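Local coordinates for protein phosphoribosylaminoimidazole carboxylase (Bombyx mori, PDB 4JA0) that probably catalyses two steps of de novo purine biosynthesis, carboxylating aminoimidazole ribonucleotide and then coupling the product to aspartate to form SAICAR, at residues Gly337-Gly342 with Gly371-Ala375; Arg290-Leu294 with Val398-Leu402. One frame throughout, in Å; residues are numbered along the deposited sequence.

Interaction 1 of 2, residues Gly337-Gly342 with Gly371-Ala375; sequences GPVLSG and GLGCA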
loop_
_atom_site.group_PDB
_atom_site.type_symbol
_atom_site.label_atom_id
_atom_site.label_comp_id
_atom_site.label_asym_id
_atom_site.label_seq_id
_atom_site.Cartn_x
_atom_site.Cartn_y
_atom_site.Cartn_z
ATOM N N GLY A 337 -7.839 7.787 -21.600
ATOM C CA GLY A 337 -9.137 8.149 -21.077
ATOM C C GLY A 337 -9.223 9.608 -20.702
ATOM O O GLY A 337 -10.101 10.307 -21.183
ATOM N N PRO A 338 -8.311 10.075 -19.833
ATOM C CA PRO A 338 -8.312 11.488 -19.435
ATOM C C PRO A 338 -8.120 12.446 -20.573
ATOM O O PRO A 338 -8.690 13.534 -20.520
ATOM C CB PRO A 338 -7.139 11.576 -18.466
ATOM C CG PRO A 338 -7.135 10.218 -17.810
ATOM C CD PRO A 338 -7.455 9.265 -18.943
ATOM N N VAL A 339 -7.356 12.067 -21.588
ATOM C CA VAL A 339 -7.184 12.958 -22.735
ATOM C C VAL A 339 -8.480 13.041 -23.560
ATOM O O VAL A 339 -8.883 14.134 -23.954
ATOM C CB VAL A 339 -5.918 12.591 -23.570
ATOM C CG1 VAL A 339 -6.016 13.089 -25.003
ATOM C CG2 VAL A 339 -4.685 13.178 -22.896
ATOM N N LEU A 340 -9.157 11.912 -23.773
ATOM C CA LEU A 340 -10.485 11.944 -24.397
ATOM C C LEU A 340 -11.435 12.810 -23.601
ATOM O O LEU A 340 -12.114 13.690 -24.137
ATOM C CB LEU A 340 -11.079 10.544 -24.485
ATOM C CG LEU A 340 -10.464 9.651 -25.558
ATOM C CD1 LEU A 340 -11.032 8.244 -25.503
ATOM C CD2 LEU A 340 -10.721 10.279 -26.922
ATOM N N SER A 341 -11.431 12.585 -22.303
ATOM C CA SER A 341 -12.326 13.271 -21.416
ATOM C C SER A 341 -12.120 14.783 -21.524
ATOM O O SER A 341 -13.083 15.562 -21.437
ATOM C CB SER A 341 -12.088 12.767 -19.988
ATOM O OG SER A 341 -13.036 13.304 -19.086
ATOM N N GLY A 342 -10.873 15.190 -21.775
ATOM C CA GLY A 342 -10.553 16.606 -21.890
ATOM C C GLY A 342 -10.923 17.244 -23.233
ATOM O O GLY A 342 -10.997 18.466 -23.357
ATOM N N GLY A 371 -12.076 19.267 -13.644
ATOM C CA GLY A 371 -12.828 19.629 -14.830
ATOM C C GLY A 371 -12.884 18.530 -15.877
ATOM O O GLY A 371 -13.242 18.779 -17.035
ATOM N N LEU A 372 -12.519 17.314 -15.483
ATOM C CA LEU A 372 -12.682 16.166 -16.371
ATOM C C LEU A 372 -13.678 15.188 -15.761
ATOM O O LEU A 372 -13.595 14.887 -14.579
ATOM C CB LEU A 372 -11.362 15.462 -16.609
ATOM C CG LEU A 372 -10.268 16.256 -17.300
ATOM C CD1 LEU A 372 -9.314 15.260 -17.901
ATOM C CD2 LEU A 372 -10.838 17.176 -18.350
ATOM N N GLY A 373 -14.613 14.706 -16.579
ATOM C CA GLY A 373 -15.685 13.844 -16.126
ATOM C C GLY A 373 -15.487 12.373 -16.438
ATOM O O GLY A 373 -16.434 11.593 -16.462
ATOM N N CYS A 374 -14.257 11.998 -16.730
ATOM C CA CYS A 374 -13.907 10.608 -16.912
ATOM C C CYS A 374 -14.353 9.753 -15.697
ATOM O O CYS A 374 -14.133 10.140 -14.538
ATOM C CB CYS A 374 -12.389 10.527 -17.116
ATOM S SG CYS A 374 -11.918 9.108 -18.065
ATOM N N ALA A 375 -15.054 8.648 -15.951
ATOM C CA ALA A 375 -15.465 7.708 -14.876
ATOM C C ALA A 375 -14.705 6.391 -15.036
ATOM O O ALA A 375 -14.319 6.018 -16.148
ATOM C CB ALA A 375 -16.988 7.449 -14.892
HETATM O O HOH W 1 -14.808 15.974 -19.141
#
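The loop 371-375 runs along one side of the short helix 336-343, with the CA atoms of Ser341 and Cys374 only 5.5 Å apart, before it enters the last strand of the chain's parallel sheet in this flavodoxin-like alpha/beta AIR carboxylase domain. The loop's exit is fixed by Ala375, whose backbone bonds to Val348 and Asn350 on the neighbouring strand. Ser341 sits at the centre, its CA-to-CB bond aimed at the loop and OG lying 3.7 Å from Leu372 CB. Leu372 lays its isobutyl group along the helix: CD2 is 3.6 Å from Gly342 CA, while CD1 lies 3.2 Å from Pro338 O and 4.3 Å from Pro338 CB. At the other end, Cys374 SG rests 3.8 Å from Gly337 O and 4.1 Å from Pro338 N, close to where a side chain on Gly337 would lie. His304 of a third subunit packs on both Pro338 and Leu372, so the pair lines a subunit interface; related AIR carboxylases build their active sites at such interfaces. A water bridges the two backbones, donating to Ser341 O at 2.9 Å and accepting from Gly373 N at 2.9 Å.

Interaction 2 of 2, residues Arg290-Leu294 with Val398-Leu402; sequences RELGL and VWGRL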
loop_
_atom_site.group_PDB
_atom_site.type_symbol
_atom_site.label_atom_id
_atom_site.label_comp_id
_atom_site.label_asym_id
_atom_site.label_seq_id
_atom_site.Cartn_x
_atom_site.Cartn_y
_atom_site.Cartn_z
ATOM N N ARG A 290 -22.819 -6.047 -27.096
ATOM C CA ARG A 290 -23.605 -6.489 -28.246
ATOM C C ARG A 290 -24.791 -7.348 -27.826
ATOM O O ARG A 290 -25.864 -7.252 -28.416
ATOM C CB ARG A 290 -22.708 -7.216 -29.253
ATOM C CG ARG A 290 -21.847 -6.239 -30.037
ATOM C CD ARG A 290 -20.715 -6.875 -30.795
ATOM N NE ARG A 290 -19.968 -5.842 -31.513
ATOM C CZ ARG A 290 -18.692 -5.959 -31.878
ATOM N NH1 ARG A 290 -18.017 -7.070 -31.590
ATOM N NH2 ARG A 290 -18.086 -4.967 -32.531
ATOM N N GLU A 291 -24.603 -8.148 -26.782
ATOM C CA GLU A 291 -25.681 -8.940 -26.201
ATOM C C GLU A 291 -26.714 -8.080 -25.469
ATOM O O GLU A 291 -27.878 -8.467 -25.322
ATOM C CB GLU A 291 -25.109 -9.999 -25.267
ATOM C CG GLU A 291 -24.490 -11.164 -26.018
ATOM C CD GLU A 291 -23.807 -12.162 -25.098
ATOM O OE1 GLU A 291 -23.571 -11.842 -23.906
ATOM O OE2 GLU A 291 -23.524 -13.284 -25.570
ATOM N N LEU A 292 -26.292 -6.909 -25.011
ATOM C CA LEU A 292 -27.240 -5.958 -24.451
ATOM C C LEU A 292 -27.871 -5.147 -25.577
ATOM O O LEU A 292 -28.743 -4.318 -25.330
ATOM C CB LEU A 292 -26.556 -5.029 -23.456
ATOM C CG LEU A 292 -26.141 -5.710 -22.165
ATOM C CD1 LEU A 292 -25.101 -4.875 -21.441
ATOM C CD2 LEU A 292 -27.373 -5.914 -21.297
ATOM N N GLY A 293 -27.407 -5.374 -26.805
ATOM C CA GLY A 293 -27.986 -4.728 -27.967
ATOM C C GLY A 293 -27.291 -3.459 -28.424
ATOM O O GLY A 293 -27.925 -2.596 -29.015
ATOM N N LEU A 294 -26.010 -3.316 -28.118
ATOM C CA LEU A 294 -25.275 -2.106 -28.489
ATOM C C LEU A 294 -24.468 -2.265 -29.786
ATOM O O LEU A 294 -24.079 -3.379 -30.150
ATOM C CB LEU A 294 -24.359 -1.675 -27.339
ATOM C CG LEU A 294 -25.037 -1.369 -26.002
ATOM C CD1 LEU A 294 -23.998 -0.984 -24.963
ATOM C CD2 LEU A 294 -26.057 -0.245 -26.150
ATOM N N VAL A 398 -32.897 -1.500 -24.737
ATOM C CA VAL A 398 -31.649 -1.777 -24.054
ATOM C C VAL A 398 -31.935 -1.774 -22.563
ATOM O O VAL A 398 -31.574 -2.707 -21.838
ATOM C CB VAL A 398 -30.588 -0.729 -24.402
ATOM C CG1 VAL A 398 -29.423 -0.811 -23.435
ATOM C CG2 VAL A 398 -30.102 -0.952 -25.803
ATOM N N TRP A 399 -32.655 -0.747 -22.127
ATOM C CA TRP A 399 -33.071 -0.618 -20.741
ATOM C C TRP A 399 -33.876 -1.840 -20.262
ATOM O O TRP A 399 -33.681 -2.310 -19.143
ATOM C CB TRP A 399 -33.863 0.677 -20.604
ATOM C CG TRP A 399 -34.401 0.928 -19.257
ATOM C CD1 TRP A 399 -33.796 1.607 -18.236
ATOM C CD2 TRP A 399 -35.674 0.509 -18.766
ATOM N NE1 TRP A 399 -34.616 1.631 -17.137
ATOM C CE2 TRP A 399 -35.780 0.966 -17.440
ATOM C CE3 TRP A 399 -36.738 -0.209 -19.323
ATOM C CZ2 TRP A 399 -36.922 0.736 -16.664
ATOM C CZ3 TRP A 399 -37.860 -0.440 -18.549
ATOM C CH2 TRP A 399 -37.946 0.033 -17.238
ATOM N N GLY A 400 -34.754 -2.366 -21.118
ATOM C CA GLY A 400 -35.456 -3.599 -20.815
ATOM C C GLY A 400 -34.470 -4.729 -20.546
ATOM O O GLY A 400 -34.555 -5.415 -19.514
ATOM N N ARG A 401 -33.501 -4.898 -21.447
ATOM C CA ARG A 401 -32.542 -6.010 -21.352
ATOM C C ARG A 401 -31.679 -5.981 -20.109
ATOM O O ARG A 401 -31.267 -7.030 -19.622
ATOM C CB ARG A 401 -31.646 -6.087 -22.596
ATOM C CG ARG A 401 -32.402 -6.467 -23.859
ATOM C CD ARG A 401 -31.483 -7.140 -24.871
ATOM N NE ARG A 401 -31.874 -6.844 -26.248
ATOM C CZ ARG A 401 -31.386 -7.456 -27.326
ATOM N NH1 ARG A 401 -30.480 -8.420 -27.207
ATOM N NH2 ARG A 401 -31.813 -7.103 -28.533
ATOM N N LEU A 402 -31.400 -4.783 -19.610
ATOM C CA LEU A 402 -30.690 -4.629 -18.353
ATOM C C LEU A 402 -31.546 -5.161 -17.206
ATOM O O LEU A 402 -31.056 -5.883 -16.340
ATOM C CB LEU A 402 -30.335 -3.165 -18.118
ATOM C CG LEU A 402 -29.233 -2.555 -19.010
ATOM C CD1 LEU A 402 -29.196 -1.043 -18.866
ATOM C CD2 LEU A 402 -27.861 -3.138 -18.713
#
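Leu292 pushes its isobutyl group against the helix 396-420, where its CD2 meets Leu402 CD2 at 3.8 Å and Arg401 CB at 4.5 Å. Leu385 and Ala388 of helix 380-391 also touch Leu292, so this leucine is wedged between two helices. The backbones come closest between Leu292 and Val398, whose CA atoms are 6.1 Å apart. Val398 CG2 fits against the turn, 3.7 Å from Leu292 O and 4.1 Å from Leu294 CD2, extending the apolar seam towards strand 267-273, on which Leu294 also packs. At the more exposed edge Arg401 reaches back across the end of the neighbouring helix. The peptide atoms Leu292 O and Gly293 N lie over one face of its guanidinium, and NH1 makes a weak hydrogen bond of 3.2 Å to Glu291 O. On the far side of the helix, Trp399 forms a cation-pi pair with Lys181 of the SAICAR synthetase part and meets Tyr346 of a second subunit, so helix 396-420 also touches the synthetase part and a neighbouring subunit. Gly293, with phi of 95°, ends helix 279-291 in a Schellman motif, the turn that sends the chain into strand 296-300. Strand 267-273, this helix and strand 296-300 thereby form the first beta-alpha-beta crossover of the flavodoxin-like alpha/beta AIR carboxylase domain.

How the interactions relate
Both contacts belong to the AIR carboxylase domain, with centres 25 Å apart and nearest atoms about 15 Å apart. Interaction 1 is nested within the long loop that interaction 2 closes, and the two serve opposite edges of the chain's parallel sheet: 371-375 leads into strand 375-376, whereas 290-294 leads into strand 296-300. Helix 380-391 takes part in both. In its own chain it supports interaction 2 through Leu385, while Met386 from a second subunit packs on Ala375 of interaction 1. Interaction 1, also touched by a third subunit, is the likelier neighbour of the carboxylase site; interaction 2 lies towards the SAICAR synthetase domain.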